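Local atomic coordinates of 2',5'-phosphodiesterase 12 (Homo sapiens, PDB entry 4Z0V), a protein that belongs to the endonuclease/exonuclease/phosphatase family, with a DNase I-like domain behind an N-terminal domain, and carries a magnesium ion in this model. Residues S226-S231 against V268-S273; K279-A284 against G319-F324; C108-R113 against S425-H430; P378-Y383 against P410-V415. All coordinates share one frame; numbering follows the deposited sequence.

Contact 1: S226-S231 against V268-S273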
loop_
_atom_site.group_PDB
_atom_site.type_symbol
_atom_site.label_atom_id
_atom_site.label_comp_id
_atom_site.label_asym_id
_atom_site.label_seq_id
_atom_site.Cartn_x
_atom_site.Cartn_y
_atom_site.Cartn_z
ATOM N N SER A 226 10.139 8.380 13.611
ATOM C CA SER A 226 10.035 9.697 12.996
ATOM C C SER A 226 9.612 9.604 11.538
ATOM O O SER A 226 9.639 8.525 10.943
ATOM C CB SER A 226 11.390 10.403 13.087
ATOM O OG SER A 226 12.375 9.631 12.432
ATOM N N GLN A 227 9.195 10.751 10.970
ATOM C CA GLN A 227 8.720 10.788 9.580
ATOM C C GLN A 227 9.454 11.888 8.832
ATOM O O GLN A 227 9.783 12.935 9.406
ATOM C CB GLN A 227 7.206 11.000 9.507
ATOM C CG GLN A 227 6.399 9.891 10.205
ATOM C CD GLN A 227 4.952 10.274 10.270
ATOM O OE1 GLN A 227 4.476 10.770 11.292
ATOM N NE2 GLN A 227 4.228 10.078 9.165
ATOM N N HIS A 228 9.768 11.636 7.558
ATOM C CA HIS A 228 10.591 12.575 6.790
ATOM C C HIS A 228 10.056 12.699 5.352
ATOM O O HIS A 228 10.794 12.580 4.372
ATOM C CB HIS A 228 12.050 12.089 6.820
ATOM C CG HIS A 228 12.538 11.780 8.209
ATOM N ND1 HIS A 228 13.103 12.760 9.007
ATOM C CD2 HIS A 228 12.482 10.623 8.915
ATOM C CE1 HIS A 228 13.390 12.168 10.160
ATOM N NE2 HIS A 228 13.018 10.891 10.156
ATOM N N ASP A 229 8.757 12.906 5.230
ATOM C CA ASP A 229 8.145 12.989 3.898
ATOM C C ASP A 229 8.535 14.258 3.152
ATOM O O ASP A 229 8.713 15.326 3.752
ATOM C CB ASP A 229 6.622 12.954 3.987
ATOM C CG ASP A 229 6.007 11.776 4.710
ATOM O OD1 ASP A 229 6.746 10.781 5.016
ATOM O OD2 ASP A 229 4.806 11.811 4.930
ATOM N N ILE A 230 8.630 14.154 1.834
ATOM C CA ILE A 230 8.926 15.336 1.017
ATOM C C ILE A 230 8.111 15.328 -0.258
ATOM O O ILE A 230 7.653 14.274 -0.704
ATOM C CB ILE A 230 10.440 15.466 0.639
ATOM C CG1 ILE A 230 10.963 14.210 -0.133
ATOM C CG2 ILE A 230 11.340 15.817 1.857
ATOM C CD1 ILE A 230 12.325 14.423 -0.952
ATOM N N SER A 231 7.980 16.522 -0.871
ATOM C CA SER A 231 7.566 16.687 -2.252
ATOM C C SER A 231 8.880 16.812 -3.019
ATOM O O SER A 231 9.737 17.574 -2.565
ATOM C CB SER A 231 6.694 17.927 -2.428
ATOM O OG SER A 231 5.424 17.687 -1.839
ATOM N N VAL A 268 8.618 8.832 3.937
ATOM C CA VAL A 268 9.738 8.198 4.602
ATOM C C VAL A 268 9.370 8.051 6.066
ATOM O O VAL A 268 9.037 9.050 6.724
ATOM C CB VAL A 268 11.086 8.938 4.426
ATOM C CG1 VAL A 268 12.194 8.237 5.210
ATOM C CG2 VAL A 268 11.491 9.078 2.949
ATOM N N SER A 269 9.504 6.834 6.567
ATOM C CA SER A 269 9.205 6.529 7.973
ATOM C C SER A 269 10.347 5.728 8.573
ATOM O O SER A 269 10.736 4.705 8.002
ATOM C CB SER A 269 7.906 5.729 8.060
ATOM O OG SER A 269 6.879 6.312 7.268
ATOM N N VAL A 270 10.852 6.147 9.733
ATOM C CA VAL A 270 11.914 5.388 10.388
ATOM C C VAL A 270 11.265 4.574 11.494
ATOM O O VAL A 270 10.623 5.146 12.366
ATOM C CB VAL A 270 13.042 6.302 10.909
ATOM C CG1 VAL A 270 14.034 5.504 11.764
ATOM C CG2 VAL A 270 13.764 6.985 9.736
ATOM N N LEU A 271 11.454 3.241 11.456
ATOM C CA LEU A 271 10.856 2.318 12.413
ATOM C C LEU A 271 11.888 1.737 13.332
ATOM O O LEU A 271 13.046 1.535 12.944
ATOM C CB LEU A 271 10.153 1.146 11.673
ATOM C CG LEU A 271 9.137 1.501 10.580
ATOM C CD1 LEU A 271 8.602 0.250 9.936
ATOM C CD2 LEU A 271 7.973 2.349 11.150
ATOM N N GLN A 272 11.462 1.420 14.543
ATOM C CA GLN A 272 12.350 0.763 15.486
ATOM C C GLN A 272 11.817 -0.617 15.796
ATOM O O GLN A 272 10.620 -0.776 16.066
ATOM C CB GLN A 272 12.465 1.604 16.766
ATOM C CG GLN A 272 12.955 0.843 17.975
ATOM C CD GLN A 272 14.429 0.628 17.929
ATOM O OE1 GLN A 272 15.204 1.581 17.916
ATOM N NE2 GLN A 272 14.840 -0.636 17.998
ATOM N N SER A 273 12.704 -1.613 15.761
ATOM C CA SER A 273 12.326 -2.986 16.071
ATOM C C SER A 273 12.008 -3.082 17.519
ATOM O O SER A 273 12.740 -2.553 18.362
ATOM C CB SER A 273 13.441 -3.959 15.695
ATOM O OG SER A 273 13.125 -5.296 16.052
HETATM O O HOH W 1 5.856 8.971 6.961
#

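Contact 2: K279-A284 against G319-F324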
loop_
_atom_site.group_PDB
_atom_site.type_symbol
_atom_site.label_atom_id
_atom_site.label_comp_id
_atom_site.label_asym_id
_atom_site.label_seq_id
_atom_site.Cartn_x
_atom_site.Cartn_y
_atom_site.Cartn_z
ATOM N N LYS A 279 18.084 -2.395 16.243
ATOM C CA LYS A 279 17.601 -2.423 14.882
ATOM C C LYS A 279 16.546 -1.384 14.547
ATOM O O LYS A 279 15.409 -1.383 15.050
ATOM C CB LYS A 279 17.093 -3.814 14.485
ATOM C CG LYS A 279 18.233 -4.730 14.032
ATOM C CD LYS A 279 17.782 -6.170 13.810
ATOM C CE LYS A 279 18.889 -7.053 13.250
ATOM N NZ LYS A 279 20.065 -7.173 14.158
ATOM N N ARG A 280 16.964 -0.504 13.636
ATOM C CA ARG A 280 16.114 0.549 13.081
ATOM C C ARG A 280 16.106 0.367 11.560
ATOM O O ARG A 280 17.063 -0.173 11.004
ATOM C CB ARG A 280 16.609 1.955 13.509
ATOM C CG ARG A 280 16.472 2.230 15.031
ATOM C CD ARG A 280 17.169 3.495 15.579
ATOM N NE ARG A 280 18.573 3.572 15.167
ATOM C CZ ARG A 280 19.462 4.501 15.528
ATOM N NH1 ARG A 280 19.132 5.457 16.408
ATOM N NH2 ARG A 280 20.694 4.459 15.051
ATOM N N ILE A 281 15.054 0.806 10.894
ATOM C CA ILE A 281 15.003 0.676 9.442
ATOM C C ILE A 281 14.249 1.873 8.889
ATOM O O ILE A 281 13.289 2.363 9.492
ATOM C CB ILE A 281 14.388 -0.678 9.014
ATOM C CG1 ILE A 281 14.495 -0.897 7.485
ATOM C CG2 ILE A 281 12.943 -0.864 9.531
ATOM C CD1 ILE A 281 14.719 -2.369 7.168
ATOM N N CYS A 282 14.748 2.378 7.795
ATOM C CA CYS A 282 14.167 3.514 7.094
ATOM C C CYS A 282 13.297 2.961 5.942
ATOM O O CYS A 282 13.821 2.340 5.012
ATOM C CB CYS A 282 15.292 4.411 6.582
ATOM S SG CYS A 282 14.712 5.757 5.535
ATOM N N VAL A 283 11.975 3.142 6.026
ATOM C CA VAL A 283 11.028 2.637 5.014
ATOM C C VAL A 283 10.561 3.793 4.144
ATOM O O VAL A 283 9.915 4.729 4.647
ATOM C CB VAL A 283 9.805 1.920 5.665
ATOM C CG1 VAL A 283 8.827 1.454 4.584
ATOM C CG2 VAL A 283 10.265 0.740 6.531
ATOM N N ALA A 284 10.911 3.740 2.846
ATOM C CA ALA A 284 10.534 4.788 1.930
ATOM C C ALA A 284 9.514 4.233 0.939
ATOM O O ALA A 284 9.526 3.031 0.617
ATOM C CB ALA A 284 11.770 5.353 1.223
ATOM N N GLY A 319 23.384 5.715 10.398
ATOM C CA GLY A 319 23.581 4.591 9.496
ATOM C C GLY A 319 22.622 3.455 9.715
ATOM O O GLY A 319 22.962 2.463 10.365
ATOM N N ILE A 320 21.397 3.619 9.221
ATOM C CA ILE A 320 20.384 2.575 9.341
ATOM C C ILE A 320 20.043 2.030 7.947
ATOM O O ILE A 320 20.145 2.773 6.971
ATOM C CB ILE A 320 19.138 3.083 10.087
ATOM C CG1 ILE A 320 18.499 4.311 9.355
ATOM C CG2 ILE A 320 19.520 3.412 11.537
ATOM C CD1 ILE A 320 17.123 4.700 9.976
ATOM N N PRO A 321 19.600 0.757 7.843
ATOM C CA PRO A 321 19.310 0.200 6.518
ATOM C C PRO A 321 17.997 0.703 5.936
ATOM O O PRO A 321 17.211 1.323 6.639
ATOM C CB PRO A 321 19.294 -1.305 6.763
ATOM C CG PRO A 321 18.875 -1.453 8.171
ATOM C CD PRO A 321 19.429 -0.262 8.904
ATOM N N VAL A 322 17.786 0.447 4.646
ATOM C CA VAL A 322 16.645 0.981 3.905
ATOM C C VAL A 322 15.836 -0.072 3.171
ATOM O O VAL A 322 16.367 -1.045 2.639
ATOM C CB VAL A 322 17.210 2.028 2.864
ATOM C CG1 VAL A 322 16.124 2.517 1.895
ATOM C CG2 VAL A 322 17.873 3.221 3.567
ATOM N N ILE A 323 14.511 0.158 3.130
ATOM C CA ILE A 323 13.556 -0.561 2.286
ATOM C C ILE A 323 12.923 0.543 1.476
ATOM O O ILE A 323 12.466 1.522 2.067
ATOM C CB ILE A 323 12.497 -1.419 3.031
ATOM C CG1 ILE A 323 13.144 -2.596 3.776
ATOM C CG2 ILE A 323 11.419 -1.939 2.036
ATOM C CD1 ILE A 323 12.206 -3.221 4.813
ATOM N N PHE A 324 12.925 0.432 0.156
ATOM C CA PHE A 324 12.310 1.462 -0.685
ATOM C C PHE A 324 11.294 0.813 -1.626
ATOM O O PHE A 324 11.649 0.165 -2.622
ATOM C CB PHE A 324 13.400 2.240 -1.457
ATOM C CG PHE A 324 13.011 3.492 -2.217
ATOM C CD1 PHE A 324 11.693 3.955 -2.221
ATOM C CD2 PHE A 324 13.964 4.221 -2.919
ATOM C CE1 PHE A 324 11.348 5.138 -2.896
ATOM C CE2 PHE A 324 13.614 5.399 -3.600
ATOM C CZ PHE A 324 12.305 5.843 -3.593
#

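Contact 3: C108-R113 against S425-H430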
loop_
_atom_site.group_PDB
_atom_site.type_symbol
_atom_site.label_atom_id
_atom_site.label_comp_id
_atom_site.label_asym_id
_atom_site.label_seq_id
_atom_site.Cartn_x
_atom_site.Cartn_y
_atom_site.Cartn_z
ATOM N N CYS A 108 -10.299 -15.336 -6.015
ATOM C CA CYS A 108 -9.545 -14.076 -6.114
ATOM C C CYS A 108 -8.147 -14.474 -6.413
ATOM O O CYS A 108 -7.723 -15.506 -5.913
ATOM C CB CYS A 108 -9.622 -13.228 -4.852
ATOM S SG CYS A 108 -11.250 -12.502 -4.557
ATOM N N THR A 109 -7.400 -13.625 -7.130
ATOM C CA THR A 109 -6.010 -13.926 -7.508
ATOM C C THR A 109 -5.108 -14.109 -6.288
ATOM O O THR A 109 -4.101 -14.809 -6.368
ATOM C CB THR A 109 -5.462 -12.829 -8.402
ATOM O OG1 THR A 109 -5.359 -11.637 -7.626
ATOM C CG2 THR A 109 -6.313 -12.610 -9.650
ATOM N N PHE A 110 -5.442 -13.441 -5.169
ATOM C CA PHE A 110 -4.611 -13.540 -3.982
ATOM C C PHE A 110 -4.901 -14.800 -3.151
ATOM O O PHE A 110 -4.178 -15.036 -2.180
ATOM C CB PHE A 110 -4.780 -12.259 -3.136
ATOM C CG PHE A 110 -6.214 -11.847 -2.869
ATOM C CD1 PHE A 110 -6.990 -12.528 -1.935
ATOM C CD2 PHE A 110 -6.788 -10.777 -3.555
ATOM C CE1 PHE A 110 -8.298 -12.118 -1.659
ATOM C CE2 PHE A 110 -8.098 -10.363 -3.277
ATOM C CZ PHE A 110 -8.838 -11.033 -2.335
ATOM N N ASP A 111 -5.963 -15.602 -3.478
ATOM C CA ASP A 111 -6.272 -16.819 -2.693
ATOM C C ASP A 111 -5.083 -17.795 -2.634
ATOM O O ASP A 111 -4.710 -18.235 -1.549
ATOM C CB ASP A 111 -7.505 -17.548 -3.218
ATOM C CG ASP A 111 -8.804 -16.783 -3.106
ATOM O OD1 ASP A 111 -8.874 -15.839 -2.284
ATOM O OD2 ASP A 111 -9.752 -17.130 -3.834
ATOM N N HIS A 112 -4.472 -18.092 -3.792
ATOM C CA HIS A 112 -3.319 -18.987 -3.839
ATOM C C HIS A 112 -2.105 -18.326 -3.161
ATOM O O HIS A 112 -1.332 -18.995 -2.507
ATOM C CB HIS A 112 -2.982 -19.341 -5.297
ATOM C CG HIS A 112 -1.801 -20.253 -5.394
ATOM N ND1 HIS A 112 -1.883 -21.582 -4.997
ATOM C CD2 HIS A 112 -0.529 -19.986 -5.779
ATOM C CE1 HIS A 112 -0.672 -22.089 -5.192
ATOM N NE2 HIS A 112 0.179 -21.165 -5.640
ATOM N N ARG A 113 -1.974 -16.997 -3.293
ATOM C CA ARG A 113 -0.849 -16.247 -2.718
ATOM C C ARG A 113 -0.862 -16.331 -1.201
ATOM O O ARG A 113 0.197 -16.427 -0.599
ATOM C CB ARG A 113 -0.935 -14.781 -3.178
ATOM C CG ARG A 113 -0.906 -14.652 -4.699
ATOM C CD ARG A 113 -0.730 -13.199 -5.106
ATOM N NE ARG A 113 0.676 -12.801 -5.056
ATOM C CZ ARG A 113 1.103 -11.554 -5.187
ATOM N NH1 ARG A 113 0.234 -10.559 -5.330
ATOM N NH2 ARG A 113 2.403 -11.290 -5.196
ATOM N N SER A 425 -12.064 -10.619 -9.733
ATOM C CA SER A 425 -11.198 -11.415 -8.886
ATOM C C SER A 425 -9.924 -10.677 -8.460
ATOM O O SER A 425 -9.112 -11.246 -7.742
ATOM C CB SER A 425 -10.821 -12.701 -9.623
ATOM O OG SER A 425 -11.994 -13.441 -9.925
ATOM N N HIS A 426 -9.743 -9.424 -8.908
ATOM C CA HIS A 426 -8.513 -8.671 -8.646
ATOM C C HIS A 426 -8.845 -7.180 -8.549
ATOM O O HIS A 426 -9.325 -6.593 -9.518
ATOM C CB HIS A 426 -7.524 -8.953 -9.784
ATOM C CG HIS A 426 -6.154 -8.462 -9.466
ATOM N ND1 HIS A 426 -5.236 -9.266 -8.839
ATOM C CD2 HIS A 426 -5.623 -7.229 -9.627
ATOM C CE1 HIS A 426 -4.157 -8.519 -8.662
ATOM N NE2 HIS A 426 -4.336 -7.288 -9.135
ATOM N N PRO A 427 -8.614 -6.563 -7.368
ATOM C CA PRO A 427 -9.126 -5.203 -7.139
ATOM C C PRO A 427 -8.281 -4.018 -7.601
ATOM O O PRO A 427 -8.559 -2.892 -7.188
ATOM C CB PRO A 427 -9.267 -5.172 -5.610
ATOM C CG PRO A 427 -8.070 -6.025 -5.140
ATOM C CD PRO A 427 -8.096 -7.169 -6.111
ATOM N N SER A 428 -7.258 -4.230 -8.414
ATOM C CA SER A 428 -6.448 -3.090 -8.865
ATOM C C SER A 428 -5.984 -3.360 -10.296
ATOM O O SER A 428 -6.132 -4.478 -10.762
ATOM C CB SER A 428 -5.246 -2.907 -7.930
ATOM O OG SER A 428 -4.371 -1.918 -8.463
ATOM N N ASP A 429 -5.426 -2.360 -10.991
ATOM C CA ASP A 429 -4.818 -2.624 -12.292
ATOM C C ASP A 429 -3.354 -3.057 -12.073
ATOM O O ASP A 429 -2.687 -3.476 -13.011
ATOM C CB ASP A 429 -4.932 -1.424 -13.248
ATOM C CG ASP A 429 -4.423 -0.083 -12.760
ATOM O OD1 ASP A 429 -4.289 0.097 -11.534
ATOM O OD2 ASP A 429 -4.318 0.833 -13.583
ATOM N N HIS A 430 -2.864 -2.966 -10.819
ATOM C CA HIS A 430 -1.534 -3.444 -10.433
ATOM C C HIS A 430 -1.655 -4.715 -9.611
ATOM O O HIS A 430 -2.729 -5.029 -9.106
ATOM C CB HIS A 430 -0.774 -2.383 -9.625
ATOM C CG HIS A 430 -0.323 -1.200 -10.418
ATOM N ND1 HIS A 430 1.027 -0.969 -10.666
ATOM C CD2 HIS A 430 -1.043 -0.183 -10.934
ATOM C CE1 HIS A 430 1.081 0.165 -11.355
ATOM N NE2 HIS A 430 -0.140 0.676 -11.544
#

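Contact 4: P378-Y383 against P410-V415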
loop_
_atom_site.group_PDB
_atom_site.type_symbol
_atom_site.label_atom_id
_atom_site.label_comp_id
_atom_site.label_asym_id
_atom_site.label_seq_id
_atom_site.Cartn_x
_atom_site.Cartn_y
_atom_site.Cartn_z
ATOM N N PRO A 378 9.466 -9.335 -12.436
ATOM C CA PRO A 378 8.335 -10.101 -12.996
ATOM C C PRO A 378 8.008 -9.667 -14.422
ATOM O O PRO A 378 8.338 -8.543 -14.822
ATOM C CB PRO A 378 7.166 -9.748 -12.061
ATOM C CG PRO A 378 7.794 -9.275 -10.797
ATOM C CD PRO A 378 9.073 -8.597 -11.210
ATOM N N ALA A 379 7.330 -10.542 -15.180
ATOM C CA ALA A 379 6.876 -10.254 -16.541
ATOM C C ALA A 379 6.058 -8.941 -16.517
ATOM O O ALA A 379 6.208 -8.095 -17.391
ATOM C CB ALA A 379 6.033 -11.422 -17.076
ATOM N N TYR A 380 5.269 -8.728 -15.438
ATOM C CA TYR A 380 4.518 -7.470 -15.270
ATOM C C TYR A 380 3.976 -7.365 -13.844
ATOM O O TYR A 380 3.775 -8.380 -13.175
ATOM C CB TYR A 380 3.334 -7.340 -16.288
ATOM C CG TYR A 380 2.462 -8.577 -16.332
ATOM C CD1 TYR A 380 1.501 -8.813 -15.352
ATOM C CD2 TYR A 380 2.569 -9.494 -17.376
ATOM C CE1 TYR A 380 0.716 -9.964 -15.368
ATOM C CE2 TYR A 380 1.786 -10.649 -17.406
ATOM C CZ TYR A 380 0.877 -10.890 -16.388
ATOM O OH TYR A 380 0.105 -12.022 -16.399
ATOM N N THR A 381 3.742 -6.141 -13.399
ATOM C CA THR A 381 3.098 -5.833 -12.113
ATOM C C THR A 381 1.866 -4.968 -12.404
ATOM O O THR A 381 1.133 -4.603 -11.497
ATOM C CB THR A 381 4.075 -5.143 -11.131
ATOM O OG1 THR A 381 4.452 -3.882 -11.670
ATOM C CG2 THR A 381 5.334 -5.971 -10.864
ATOM N N ASN A 382 1.682 -4.596 -13.669
ATOM C CA ASN A 382 0.564 -3.800 -14.139
ATOM C C ASN A 382 0.065 -4.454 -15.417
ATOM O O ASN A 382 0.880 -4.701 -16.301
ATOM C CB ASN A 382 0.996 -2.360 -14.351
ATOM C CG ASN A 382 -0.056 -1.469 -14.994
ATOM O OD1 ASN A 382 0.149 -0.953 -16.066
ATOM N ND2 ASN A 382 -1.141 -1.168 -14.307
ATOM N N TYR A 383 -1.233 -4.821 -15.493
ATOM C CA TYR A 383 -1.705 -5.539 -16.700
ATOM C C TYR A 383 -3.096 -5.044 -17.083
ATOM O O TYR A 383 -4.084 -5.395 -16.436
ATOM C CB TYR A 383 -1.699 -7.050 -16.436
ATOM C CG TYR A 383 -1.867 -7.871 -17.693
ATOM C CD1 TYR A 383 -3.130 -8.119 -18.225
ATOM C CD2 TYR A 383 -0.758 -8.347 -18.391
ATOM C CE1 TYR A 383 -3.290 -8.880 -19.378
ATOM C CE2 TYR A 383 -0.908 -9.084 -19.566
ATOM C CZ TYR A 383 -2.178 -9.336 -20.059
ATOM O OH TYR A 383 -2.354 -10.018 -21.233
ATOM N N PRO A 410 0.185 -13.772 -9.256
ATOM C CA PRO A 410 -0.825 -14.667 -9.855
ATOM C C PRO A 410 -0.369 -15.170 -11.219
ATOM O O PRO A 410 0.427 -14.492 -11.897
ATOM C CB PRO A 410 -2.052 -13.750 -10.037
ATOM C CG PRO A 410 -1.872 -12.657 -9.048
ATOM C CD PRO A 410 -0.373 -12.425 -8.996
ATOM N N SER A 411 -0.863 -16.337 -11.636
ATOM C CA SER A 411 -0.477 -16.852 -12.968
ATOM C C SER A 411 -1.053 -15.976 -14.090
ATOM O O SER A 411 -2.041 -15.262 -13.892
ATOM C CB SER A 411 -0.987 -18.280 -13.142
ATOM O OG SER A 411 -2.402 -18.223 -13.258
ATOM N N HIS A 412 -0.492 -16.094 -15.296
ATOM C CA HIS A 412 -0.997 -15.357 -16.440
ATOM C C HIS A 412 -2.454 -15.778 -16.730
ATOM O O HIS A 412 -3.254 -14.940 -17.133
ATOM C CB HIS A 412 -0.078 -15.564 -17.658
ATOM C CG HIS A 412 -0.421 -14.675 -18.809
ATOM N ND1 HIS A 412 -0.221 -13.305 -18.748
ATOM C CD2 HIS A 412 -0.985 -14.980 -20.003
ATOM C CE1 HIS A 412 -0.650 -12.820 -19.902
ATOM N NE2 HIS A 412 -1.130 -13.789 -20.687
ATOM N N GLU A 413 -2.810 -17.066 -16.487
ATOM C CA GLU A 413 -4.196 -17.535 -16.688
ATOM C C GLU A 413 -5.157 -16.794 -15.734
ATOM O O GLU A 413 -6.205 -16.309 -16.167
ATOM C CB GLU A 413 -4.302 -19.056 -16.489
ATOM N N GLU A 414 -4.739 -16.616 -14.464
ATOM C CA GLU A 414 -5.516 -15.895 -13.457
ATOM C C GLU A 414 -5.681 -14.420 -13.833
ATOM O O GLU A 414 -6.755 -13.861 -13.666
ATOM C CB GLU A 414 -4.816 -15.997 -12.097
ATOM C CG GLU A 414 -5.044 -17.313 -11.377
ATOM C CD GLU A 414 -4.450 -17.263 -9.987
ATOM O OE1 GLU A 414 -3.204 -17.284 -9.863
ATOM O OE2 GLU A 414 -5.237 -17.162 -9.021
ATOM N N VAL A 415 -4.618 -13.807 -14.361
ATOM C CA VAL A 415 -4.595 -12.407 -14.725
ATOM C C VAL A 415 -5.491 -12.158 -15.938
ATOM O O VAL A 415 -6.092 -11.089 -16.018
ATOM C CB VAL A 415 -3.121 -11.944 -14.976
ATOM C CG1 VAL A 415 -3.065 -10.587 -15.671
ATOM C CG2 VAL A 415 -2.350 -11.885 -13.667
HETATM O O HOH W 2 1.391 -13.144 -14.168
#

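Contact 1: S226-S231 against V268-S273
Val268 is held by both of its backbone polar atoms where the antiparallel pair of strands 222-231 and 265-273 gives way to a break in the first strand. Its carbonyl O receives His228 N at 2.8 Å, and its N gives a hydrogen bond to the side chain of Asp229, N to OD1 2.9 Å. That carboxylate oxygen is approached on its anti side, 29° out of the carboxylate plane; the side chain thus takes the N-H that a carbonyl of a regular antiparallel ladder would probably accept. Further along, Val270 N meets Ser226 O at 2.9 Å in a nearly straight bond (174° at the hydrogen), whereas the return bond from Ser226 N to Val270 O is weak at 3.5 Å. On the face bearing Ser226 and Val270, the His228 ring lies obliquely to Val270, CD2 being 3.9 Å from CG2. Its NE2 shares a hydrogen bond of 2.7 Å with Ser226 OG, which restrains the ring's rotation; Tyr317 OH is a second partner of the serine. On the Gln227 and Ser269 face, one water links Gln227 NE2, Asp229 OD1 and Ser269 OG. Farther out, Arg206 forms a salt bridge with Asp229 OD2. With OD1 taking a backbone N-H and a water proton and OD2 facing arginine, Asp229 is probably ionised and ties the break in strand 222-231 to Val268.

Contact 2: K279-A284 against G319-F324
Ala284 N donates to Ile323 O at 2.8 Å, the shortest of three backbone hydrogen bonds that join the parallel strands of a beta-alpha-beta unit: strand 280-287, helix 295-316 and strand 322-327. The short strand axes diverge by only 12° and approach to 4.7 Å. Cys282 serves the ladder with both polar atoms, its N giving to Pro321 O at 2.9 Å and its O accepting from Ile323 N at 3.0 Å. All three bonds are close to straight, with angles at the hydrogen of 168° or more. Pro321 lacks an N-H, and its ring carbon CD instead rests 3.2 Å from Arg280 O, at the edge of the regular pairing. On the face of Cys282, Val322 and Ala284, the helix lies over the sheet, with Ile309 touching Ala284, Val322 and Phe324. There Ile320 CD1 reaches Cys282 CB, while its other branch, CG2, lies against Arg280 CB. Ile281 and Ile323 meet on the other face, near Trp439 and Leu437 of strand 433-439 in the second sheet, as expected in the layered DNase I-like fold. Ile281 CG1 is anti to the backbone N (chi1 -173°) and passes close to Pro321 O; beyond it the terminal methyls touch, Ile281 CD1 lying 3.5 Å from Ile323 CD1.

Contact 3: C108-R113 against S425-H430
Thr109 and His426 cross at about a right angle, the threonine hydroxyl coming in at the edge of the imidazole, near its plane. Thr109 OG1 and His426 ND1 are 2.7 Å apart and share a hydrogen bond whose donor could be either residue. Thr109 OG1 stands between its own backbone N and carbonyl carbon (chi1 67°), while CG2 takes the position beside the N and packs against His426 CB at 3.9 Å. The second ring nitrogen is also engaged: His426 NE2 donates to His430 O at 2.8 Å, with the acceptor only 2° out of the ring plane. Bonds at both nitrogens thus fix the rotation of the imidazole and brace the loop 425-430 from within. Alongside, Thr109 N gives a hydrogen bond to Ser425 O at 3.0 Å, and Cys108 CA touches the same carbonyl, so main chain and side chain together dock the two segments. Ser425 OG turns instead to Thr107 O. Phe110 adds a looser apolar contact, Pro427 CD lying 4.3 Å from CE2 at the ring edge, while Cys108 CB lies over one face of the phenyl ring, toward its rim. Within the loop, Ser428 OG accepts from His430 N at 3.0 Å, an ST turn. The contact is buried: Pro427 packs on Leu165, Ile166 and Glu169 of helix 159-172, and Tyr131 touches His426, Pro427 and Ser428. It fastens the weakly bonded helix 110-113 to the start of the loop before strand 433-439, which pairs with strand 125-132 in the six-stranded mixed sheet of the DNase I-like domain.

Contact 4: P378-Y383 against P410-V415
Val415 reaches tip to tip toward Tyr380 and also packs over a face of Tyr383, making the dense side of this contact. Its CG1 lies 3.9 Å from the centroid of the Tyr383 ring and 29° off the normal, a CH-pi contact, and is 3.8 Å from Tyr380 CE1. The tyrosines themselves are in contact, Tyr383 CD2 standing 3.4 Å above the centre of the Tyr380 ring. On the exposed side is His412, where CG anti to the backbone N (chi1 -171°) carries the ring toward the tyrosines. Tyr380 OH and His412 ND1, 2.7 Å apart, share a hydrogen bond of undecided direction, the hydroxyl lying at the imidazole edge. Tyr383 crosses the histidine at about a right angle, with a looser approach of 3.5 Å from OH to His412 CE1. A water accompanies this polar side, donating to Pro410 O and bound weakly to Tyr380 OH. A capping box sets the start of helix 412-416: Glu414 N gives to Ser411 OG, and Ser411 N to Glu414 OE1 at 3.1 Å. The aromatic cluster thus combines an apolar grip on the helix with a single direct polar tie, and Tyr380 OH, bonded to histidine and water, has polar partners despite the residue's burial.

From the N terminus, the chain first passes 108-113, which waits for 425-430: contact 3 closes a loop of more than 300 residues, and the other three contacts are nested inside it. Contact 1 is the first to close, and contact 2 follows in series. Their strands 265-273 and 280-287 are consecutive neighbours in one sheet, joined by a probable hydrogen bond from Val283 N to Ser269 O, 2.8 Å. Contact 4 comes later, joining strand 382-384 of that sheet to helix 412-416. Its centre is about 29 Å from that of contact 2 but only about 10 Å from that of contact 3, and Tyr383 N meets Asp429 O there in a probable hydrogen bond.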